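Local coordinates for CheQ (Campylobacter jejuni subsp. jejuni, PDB 6A51), which controls, as does the regulator CheP, transcription of the core chemotaxis operon cheVAW in Campylobacter jejuni, at residues F23-I28 against G81-V86; I142-C147 against E163-G168. All coordinates share one frame; numbering follows the deposited sequence.

Contact 1 (F23-I28 against G81-V86); sequences FLDHYI and GLNGFV
F23 lays its CB and CG against G84, with CB 3.6 Å from G84 CA, while the ring edge carrying CD1 faces CG1 of V86. Two turns thus dock on each other, a type I turn from L24 to Y27 and a type II turn from L82 to F85, leading into strands 27-29 and 85-87, outermost strands of two different sheets. L24 makes the first polar link: its N donates to F85 O over 2.8 Å, in the plane of that carbonyl. The CB of the same leucine meets CB of L82 at 3.7 Å, and its CD1 touches V86 CA; F124 of strand 122-126 touches both leucines. D25 then turns its carboxylate onto the other turn. Its chi1 of -79° sets CG beside the residue's own N; from that carboxylate OD1 accepts the N-H of G84 at 2.7 Å, the donor lying close to the line of the CG-OD1 bond and the N-H...O angle being 160°. N83 crosses the aspartate side chain at about a right angle, its OD1 lying 3.2 Å from D25 CA, and the carboxylate and amide planes are turned 43° apart. Further on, CD1 of L82 rests against Y27 O and, more loosely, CA of I28. G84 has positive phi, a conformation that by itself favours glycine and that belongs to the third position of a type II turn. Chemically, a leucine-lined interior is joined to a polar flank where a single carboxylate oxygen receives a turn N-H, an interaction that would be expected to favour the ionised form of D25.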
ATOM      1  N   PHE A  23       3.817  -5.951   0.101  1.00 36.42           N
ATOM      2  CA  PHE A  23       4.082  -4.973  -0.934  1.00 38.70           C
ATOM      3  C   PHE A  23       3.567  -5.476  -2.275  1.00 35.09           C
ATOM      4  O   PHE A  23       3.435  -6.681  -2.502  1.00 38.97           O
ATOM      5  CB  PHE A  23       5.580  -4.675  -1.003  1.00 33.89           C
ATOM      6  CG  PHE A  23       6.229  -4.562   0.346  1.00 32.95           C
ATOM      7  CD1 PHE A  23       5.544  -3.999   1.418  1.00 37.01           C
ATOM      8  CD2 PHE A  23       7.511  -5.030   0.550  1.00 25.68           C
ATOM      9  CE1 PHE A  23       6.124  -3.911   2.665  1.00 31.15           C
ATOM     10  CE2 PHE A  23       8.100  -4.941   1.792  1.00 36.61           C
ATOM     11  CZ  PHE A  23       7.402  -4.382   2.851  1.00 40.90           C
ATOM     12  N   LEU A  24       3.252  -4.530  -3.161  1.00 33.96           N
ATOM     13  CA  LEU A  24       2.674  -4.829  -4.462  1.00 30.28           C
ATOM     14  C   LEU A  24       3.726  -5.063  -5.550  1.00 33.56           C
ATOM     15  O   LEU A  24       3.440  -4.838  -6.732  1.00 41.50           O
ATOM     16  CB  LEU A  24       1.735  -3.697  -4.859  1.00 23.05           C
ATOM     17  CG  LEU A  24       0.496  -3.554  -4.002  1.00 32.10           C
ATOM     18  CD1 LEU A  24      -0.060  -2.136  -4.157  1.00 28.47           C
ATOM     19  CD2 LEU A  24      -0.546  -4.615  -4.426  1.00 31.89           C
ATOM     20  N   ASP A  25       4.930  -5.501  -5.175  1.00 36.76           N
ATOM     21  CA  ASP A  25       6.027  -5.774  -6.102  1.00 34.75           C
ATOM     22  C   ASP A  25       5.569  -6.503  -7.365  1.00 51.53           C
ATOM     23  O   ASP A  25       5.767  -6.036  -8.494  1.00 36.18           O
ATOM     24  CB  ASP A  25       7.087  -6.623  -5.389  1.00 40.23           C
ATOM     25  CG  ASP A  25       7.999  -5.814  -4.471  1.00 50.53           C
ATOM     26  OD1 ASP A  25       7.537  -4.870  -3.794  1.00 45.89           O
ATOM     27  OD2 ASP A  25       9.196  -6.159  -4.413  1.00 58.85           O
ATOM     28  N   HIS A  26       4.953  -7.660  -7.172  1.00 46.54           N
ATOM     29  CA  HIS A  26       4.582  -8.576  -8.233  1.00 36.00           C
ATOM     30  C   HIS A  26       3.254  -8.224  -8.923  1.00 40.69           C
ATOM     31  O   HIS A  26       2.725  -9.078  -9.634  1.00 41.04           O
ATOM     32  CB  HIS A  26       4.505  -9.992  -7.658  1.00 40.26           C
ATOM     33  CG  HIS A  26       5.781 -10.447  -7.026  1.00 49.73           C
ATOM     34  ND1 HIS A  26       7.015 -10.195  -7.587  1.00 51.30           N
ATOM     35  CD2 HIS A  26       6.015 -11.134  -5.883  1.00 52.92           C
ATOM     36  CE1 HIS A  26       7.957 -10.705  -6.815  1.00 48.35           C
ATOM     37  NE2 HIS A  26       7.377 -11.279  -5.775  1.00 64.70           N
ATOM     38  N   TYR A  27       2.705  -7.023  -8.751  1.00 35.87           N
ATOM     39  CA  TYR A  27       1.375  -6.709  -9.248  1.00 29.63           C
ATOM     40  C   TYR A  27       1.379  -5.392 -10.004  1.00 35.23           C
ATOM     41  O   TYR A  27       2.202  -4.506  -9.758  1.00 43.84           O
ATOM     42  CB  TYR A  27       0.340  -6.599  -8.113  1.00 25.81           C
ATOM     43  CG  TYR A  27      -0.004  -7.900  -7.428  1.00 29.87           C
ATOM     44  CD1 TYR A  27       0.705  -8.335  -6.319  1.00 33.91           C
ATOM     45  CD2 TYR A  27      -1.057  -8.684  -7.875  1.00 31.34           C
ATOM     46  CE1 TYR A  27       0.378  -9.519  -5.673  1.00 31.89           C
ATOM     47  CE2 TYR A  27      -1.386  -9.874  -7.241  1.00 37.87           C
ATOM     48  CZ  TYR A  27      -0.672 -10.285  -6.136  1.00 34.64           C
ATOM     49  OH  TYR A  27      -1.005 -11.478  -5.510  1.00 38.15           O
ATOM     50  N   ILE A  28       0.410  -5.254 -10.909  1.00 30.22           N
ATOM     51  CA  ILE A  28       0.112  -3.976 -11.539  1.00 35.81           C
ATOM     52  C   ILE A  28      -1.352  -3.644 -11.284  1.00 39.14           C
ATOM     53  O   ILE A  28      -2.186  -4.515 -11.021  1.00 37.51           O
ATOM     54  CB  ILE A  28       0.399  -3.970 -13.053  1.00 43.87           C
ATOM     55  CG1 ILE A  28      -0.522  -4.967 -13.752  1.00 39.09           C
ATOM     56  CG2 ILE A  28       1.863  -4.297 -13.329  1.00 43.09           C
ATOM     57  CD1 ILE A  28      -0.138  -5.242 -15.160  1.00 47.45           C
ATOM     58  N   GLY A  81       5.563   0.775 -11.719  1.00 31.50           N
ATOM     59  CA  GLY A  81       6.045  -0.159 -10.722  1.00 31.75           C
ATOM     60  C   GLY A  81       5.475   0.141  -9.345  1.00 38.92           C
ATOM     61  O   GLY A  81       5.108   1.271  -9.017  1.00 40.81           O
ATOM     62  N   LEU A  82       5.384  -0.902  -8.530  1.00 35.65           N
ATOM     63  CA  LEU A  82       4.794  -0.750  -7.208  1.00 33.73           C
ATOM     64  C   LEU A  82       5.642  -1.431  -6.138  1.00 30.32           C
ATOM     65  O   LEU A  82       5.106  -1.815  -5.092  1.00 42.66           O
ATOM     66  CB  LEU A  82       3.363  -1.308  -7.208  1.00 34.51           C
ATOM     67  CG  LEU A  82       2.343  -0.643  -8.135  1.00 28.70           C
ATOM     68  CD1 LEU A  82       1.188  -1.599  -8.442  1.00 35.43           C
ATOM     69  CD2 LEU A  82       1.819   0.625  -7.491  1.00 34.59           C
ATOM     70  N   ASN A  83       6.940  -1.610  -6.384  1.00 37.38           N
ATOM     71  CA  ASN A  83       7.819  -2.245  -5.407  1.00 38.17           C
ATOM     72  C   ASN A  83       7.778  -1.502  -4.083  1.00 37.22           C
ATOM     73  O   ASN A  83       7.973  -0.283  -4.042  1.00 35.62           O
ATOM     74  CB  ASN A  83       9.243  -2.298  -5.936  1.00 42.61           C
ATOM     75  CG  ASN A  83       9.405  -3.280  -7.084  1.00 53.80           C
ATOM     76  OD1 ASN A  83       8.573  -4.167  -7.285  1.00 54.82           O
ATOM     77  ND2 ASN A  83      10.485  -3.132  -7.835  1.00 60.29           N
ATOM     78  N   GLY A  84       7.505  -2.244  -3.003  1.00 32.19           N
ATOM     79  CA  GLY A  84       7.379  -1.688  -1.670  1.00 20.61           C
ATOM     80  C   GLY A  84       6.087  -0.950  -1.393  1.00 31.79           C
ATOM     81  O   GLY A  84       5.884  -0.490  -0.258  1.00 29.59           O
ATOM     82  N   PHE A  85       5.203  -0.811  -2.373  1.00 30.13           N
ATOM     83  CA  PHE A  85       4.025   0.001  -2.125  1.00 32.58           C
ATOM     84  C   PHE A  85       2.865  -0.843  -1.637  1.00 26.39           C
ATOM     85  O   PHE A  85       2.798  -2.056  -1.859  1.00 28.81           O
ATOM     86  CB  PHE A  85       3.618   0.778  -3.372  1.00 31.65           C
ATOM     87  CG  PHE A  85       4.465   1.990  -3.611  1.00 37.33           C
ATOM     88  CD1 PHE A  85       5.681   1.877  -4.285  1.00 34.65           C
ATOM     89  CD2 PHE A  85       4.071   3.241  -3.130  1.00 32.80           C
ATOM     90  CE1 PHE A  85       6.478   2.995  -4.504  1.00 32.58           C
ATOM     91  CE2 PHE A  85       4.866   4.374  -3.345  1.00 41.29           C
ATOM     92  CZ  PHE A  85       6.072   4.248  -4.039  1.00 30.74           C
ATOM     93  N   VAL A  86       1.960  -0.172  -0.930  1.00 20.43           N
ATOM     94  CA  VAL A  86       0.655  -0.709  -0.577  1.00 24.79           C
ATOM     95  C   VAL A  86      -0.357   0.402  -0.817  1.00 25.99           C
ATOM     96  O   VAL A  86      -0.010   1.583  -0.887  1.00 24.48           O
ATOM     97  CB  VAL A  86       0.584  -1.189   0.888  1.00 27.19           C
ATOM     98  CG1 VAL A  86       1.743  -2.105   1.215  1.00 24.45           C
ATOM     99  CG2 VAL A  86       0.557   0.003   1.828  1.00 21.35           C
TER

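Contact 2 (I142-C147 against E163-G168)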
ATOM      1  N   ILE A 142       2.916  -3.172  12.708  1.00 37.15           N
ATOM      2  CA  ILE A 142       3.165  -1.892  13.360  1.00 34.78           C
ATOM      3  C   ILE A 142       1.840  -1.169  13.539  1.00 27.59           C
ATOM      4  O   ILE A 142       0.906  -1.342  12.756  1.00 32.62           O
ATOM      5  CB  ILE A 142       4.164  -1.033  12.552  1.00 21.78           C
ATOM      6  CG1 ILE A 142       3.605  -0.733  11.165  1.00 32.26           C
ATOM      7  CG2 ILE A 142       5.486  -1.776  12.385  1.00 20.77           C
ATOM      8  CD1 ILE A 142       4.512   0.119  10.299  1.00 23.20           C
ATOM      9  N   TYR A 143       1.747  -0.362  14.588  1.00 27.87           N
ATOM     10  CA  TYR A 143       0.691   0.625  14.717  1.00 22.35           C
ATOM     11  C   TYR A 143       1.315   1.992  14.948  1.00 35.90           C
ATOM     12  O   TYR A 143       2.436   2.103  15.458  1.00 26.26           O
ATOM     13  CB  TYR A 143      -0.277   0.317  15.862  1.00 22.02           C
ATOM     14  CG  TYR A 143       0.313   0.328  17.270  1.00 22.56           C
ATOM     15  CD1 TYR A 143       0.847  -0.830  17.829  1.00 16.25           C
ATOM     16  CD2 TYR A 143       0.296   1.478  18.050  1.00 25.25           C
ATOM     17  CE1 TYR A 143       1.351  -0.844  19.114  1.00 31.81           C
ATOM     18  CE2 TYR A 143       0.807   1.477  19.342  1.00 29.69           C
ATOM     19  CZ  TYR A 143       1.334   0.317  19.863  1.00 38.07           C
ATOM     20  OH  TYR A 143       1.836   0.304  21.139  1.00 48.55           O
ATOM     21  N   ILE A 144       0.566   3.027  14.566  1.00 26.30           N
ATOM     22  CA  ILE A 144       0.975   4.418  14.697  1.00 33.71           C
ATOM     23  C   ILE A 144      -0.071   5.111  15.549  1.00 33.70           C
ATOM     24  O   ILE A 144      -1.268   5.005  15.279  1.00 32.56           O
ATOM     25  CB  ILE A 144       1.108   5.121  13.332  1.00 31.23           C
ATOM     26  CG1 ILE A 144       2.087   4.386  12.429  1.00 30.86           C
ATOM     27  CG2 ILE A 144       1.572   6.570  13.512  1.00 18.08           C
ATOM     28  CD1 ILE A 144       2.108   4.918  11.000  1.00 21.14           C
ATOM     29  N   GLU A 145       0.379   5.857  16.544  1.00 33.46           N
ATOM     30  CA  GLU A 145      -0.546   6.334  17.549  1.00 39.97           C
ATOM     31  C   GLU A 145       0.053   7.574  18.181  1.00 39.38           C
ATOM     32  O   GLU A 145       1.272   7.690  18.293  1.00 37.74           O
ATOM     33  CB  GLU A 145      -0.772   5.258  18.608  1.00 31.87           C
ATOM     34  CG  GLU A 145      -2.135   5.139  19.170  1.00 43.43           C
ATOM     35  CD  GLU A 145      -2.187   4.018  20.194  1.00 56.84           C
ATOM     36  OE1 GLU A 145      -1.382   4.080  21.158  1.00 55.85           O
ATOM     37  OE2 GLU A 145      -3.000   3.069  20.021  1.00 45.88           O
ATOM     38  N   LYS A 146      -0.811   8.493  18.592  1.00 31.48           N
ATOM     39  CA  LYS A 146      -0.379   9.557  19.477  1.00 26.95           C
ATOM     40  C   LYS A 146       0.231   8.944  20.727  1.00 31.90           C
ATOM     41  O   LYS A 146      -0.376   8.086  21.371  1.00 42.54           O
ATOM     42  CB  LYS A 146      -1.562  10.458  19.842  1.00 32.07           C
ATOM     43  CG  LYS A 146      -2.167  11.220  18.669  1.00 33.18           C
ATOM     44  CD  LYS A 146      -1.353  12.480  18.393  1.00 44.01           C
ATOM     45  CE  LYS A 146      -1.936  13.303  17.251  1.00 40.92           C
ATOM     46  NZ  LYS A 146      -1.066  14.458  16.875  1.00 61.74           N
ATOM     47  N   CYS A 147       1.453   9.367  21.049  1.00 35.57           N
ATOM     48  CA  CYS A 147       2.116   8.884  22.256  1.00 42.75           C
ATOM     49  C   CYS A 147       1.258   9.122  23.489  1.00 30.10           C
ATOM     50  O   CYS A 147       1.241   8.302  24.415  1.00 34.11           O
ATOM     51  CB  CYS A 147       3.478   9.569  22.391  1.00 40.33           C
ATOM     52  SG  CYS A 147       4.513   9.460  20.868  1.00 74.55           S
ATOM     53  N   GLU A 163       6.891  14.922  17.024  1.00 40.16           N
ATOM     54  CA  GLU A 163       6.578  15.587  18.286  1.00 37.96           C
ATOM     55  C   GLU A 163       5.509  14.832  19.075  1.00 40.03           C
ATOM     56  O   GLU A 163       5.598  14.729  20.299  1.00 35.82           O
ATOM     57  CB  GLU A 163       6.124  17.017  18.011  1.00 31.83           C
ATOM     58  CG  GLU A 163       6.542  17.999  19.073  1.00 65.44           C
ATOM     59  CD  GLU A 163       6.970  19.345  18.492  1.00 91.04           C
ATOM     60  OE1 GLU A 163       8.124  19.771  18.777  1.00 67.56           O
ATOM     61  OE2 GLU A 163       6.159  19.966  17.757  1.00 77.35           O
ATOM     62  N   SER A 164       4.535  14.244  18.375  1.00 41.87           N
ATOM     63  CA  SER A 164       3.377  13.629  19.004  1.00 37.47           C
ATOM     64  C   SER A 164       3.093  12.169  18.622  1.00 51.72           C
ATOM     65  O   SER A 164       2.209  11.566  19.242  1.00 36.31           O
ATOM     66  CB  SER A 164       2.126  14.446  18.663  1.00 35.95           C
ATOM     67  OG  SER A 164       1.966  14.460  17.247  1.00 46.63           O
ATOM     68  N   MET A 165       3.757  11.587  17.618  1.00 32.39           N
ATOM     69  CA  MET A 165       3.376  10.257  17.146  1.00 32.04           C
ATOM     70  C   MET A 165       4.415   9.213  17.528  1.00 34.58           C
ATOM     71  O   MET A 165       5.623   9.458  17.458  1.00 38.47           O
ATOM     72  CB  MET A 165       3.177  10.219  15.627  1.00 38.14           C
ATOM     73  CG  MET A 165       2.138  11.180  15.098  1.00 53.55           C
ATOM     74  SD  MET A 165       0.476  10.839  15.703  1.00 50.59           S
ATOM     75  CE  MET A 165      -0.029   9.427  14.744  1.00 46.79           C
ATOM     76  N   CYS A 166       3.927   8.037  17.901  1.00 27.43           N
ATOM     77  CA  CYS A 166       4.733   6.894  18.286  1.00 26.34           C
ATOM     78  C   CYS A 166       4.389   5.708  17.396  1.00 33.72           C
ATOM     79  O   CYS A 166       3.320   5.655  16.774  1.00 28.11           O
ATOM     80  CB  CYS A 166       4.498   6.523  19.759  1.00 23.11           C
ATOM     81  SG  CYS A 166       5.389   7.590  20.902  1.00 64.75           S
ATOM     82  N   VAL A 167       5.292   4.730  17.370  1.00 27.00           N
ATOM     83  CA  VAL A 167       5.061   3.481  16.655  1.00 26.14           C
ATOM     84  C   VAL A 167       5.321   2.311  17.589  1.00 30.72           C
ATOM     85  O   VAL A 167       6.358   2.266  18.265  1.00 37.40           O
ATOM     86  CB  VAL A 167       5.942   3.368  15.400  1.00 23.75           C
ATOM     87  CG1 VAL A 167       5.808   1.968  14.772  1.00 21.80           C
ATOM     88  CG2 VAL A 167       5.557   4.424  14.430  1.00 18.59           C
ATOM     89  N   GLY A 168       4.387   1.359  17.613  1.00 28.58           N
ATOM     90  CA  GLY A 168       4.557   0.112  18.323  1.00 25.91           C
ATOM     91  C   GLY A 168       4.373  -1.039  17.352  1.00 33.07           C
ATOM     92  O   GLY A 168       4.081  -0.829  16.173  1.00 33.13           O
TER
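Y143 and G168 pair across an antiparallel beta ladder, strand 142-146 against strand 165-169, which a disulfide crosslinks at one end. The tyrosine is the side chain to follow. From CB, which leaves the sheet on the same face as that of E145, chi1 of 64° sets CG between the backbone N and the carbonyl carbon, and from there the ring extends over the neighbouring strand. CG lies near G168 O, CD1 near G168 C and O, and CE1 comes 3.4 Å from G168 CA; CZ is 3.6 Å from that same CA. The result is a CH-pi contact, the ring lying with one face over the CA of a glycine, which is offset toward the rim. At the tip, OH bonds to R158, and CB of E145 meets the ring at its edge. Paired backbone hydrogen bonds join Y143 with G168 and E145 with C166, the latter including C166 N to E145 O at 2.7 Å.

On the opposite face, I144 and V167 lie side by side, and CG2 of I144 meets CE of M165 at 3.5 Å, the two side chains crossing at about a right angle. Helices 88-95 and 127-134 pack against this isoleucine. Toward the C-terminal end of strand 142-146, K146 bends at chi2 (-82°), which brings CD to 3.6 Å from M165 SD, and its NZ donates to S164 OG. C147 N bonds to S164 O, and beside it the disulfide closes the ladder: C147 SG and C166 SG are 2.1 Å apart, with a torsion of 102° about the S-S bond.

Along the chain the contacts come in series, contact 1 closing before contact 2 opens; their centres lie about 25 Å apart and their nearest atoms about 9 Å apart. The centre of contact 1 is about 8 Å from the centre of the chain, and this contact joins two sheets, through strand 27-29 of a mixed four-stranded sheet and strand 85-87 of an antiparallel three-stranded one. The centre of contact 2 is about 19 Å from that of the chain, within a third sheet. L127, K128 and Y131 touch F23 of contact 1, while F130, Y131 and L134 touch I142 of contact 2. Helix 127-134 thus lies against both the buried central junction and the disulfide-linked outer sheet.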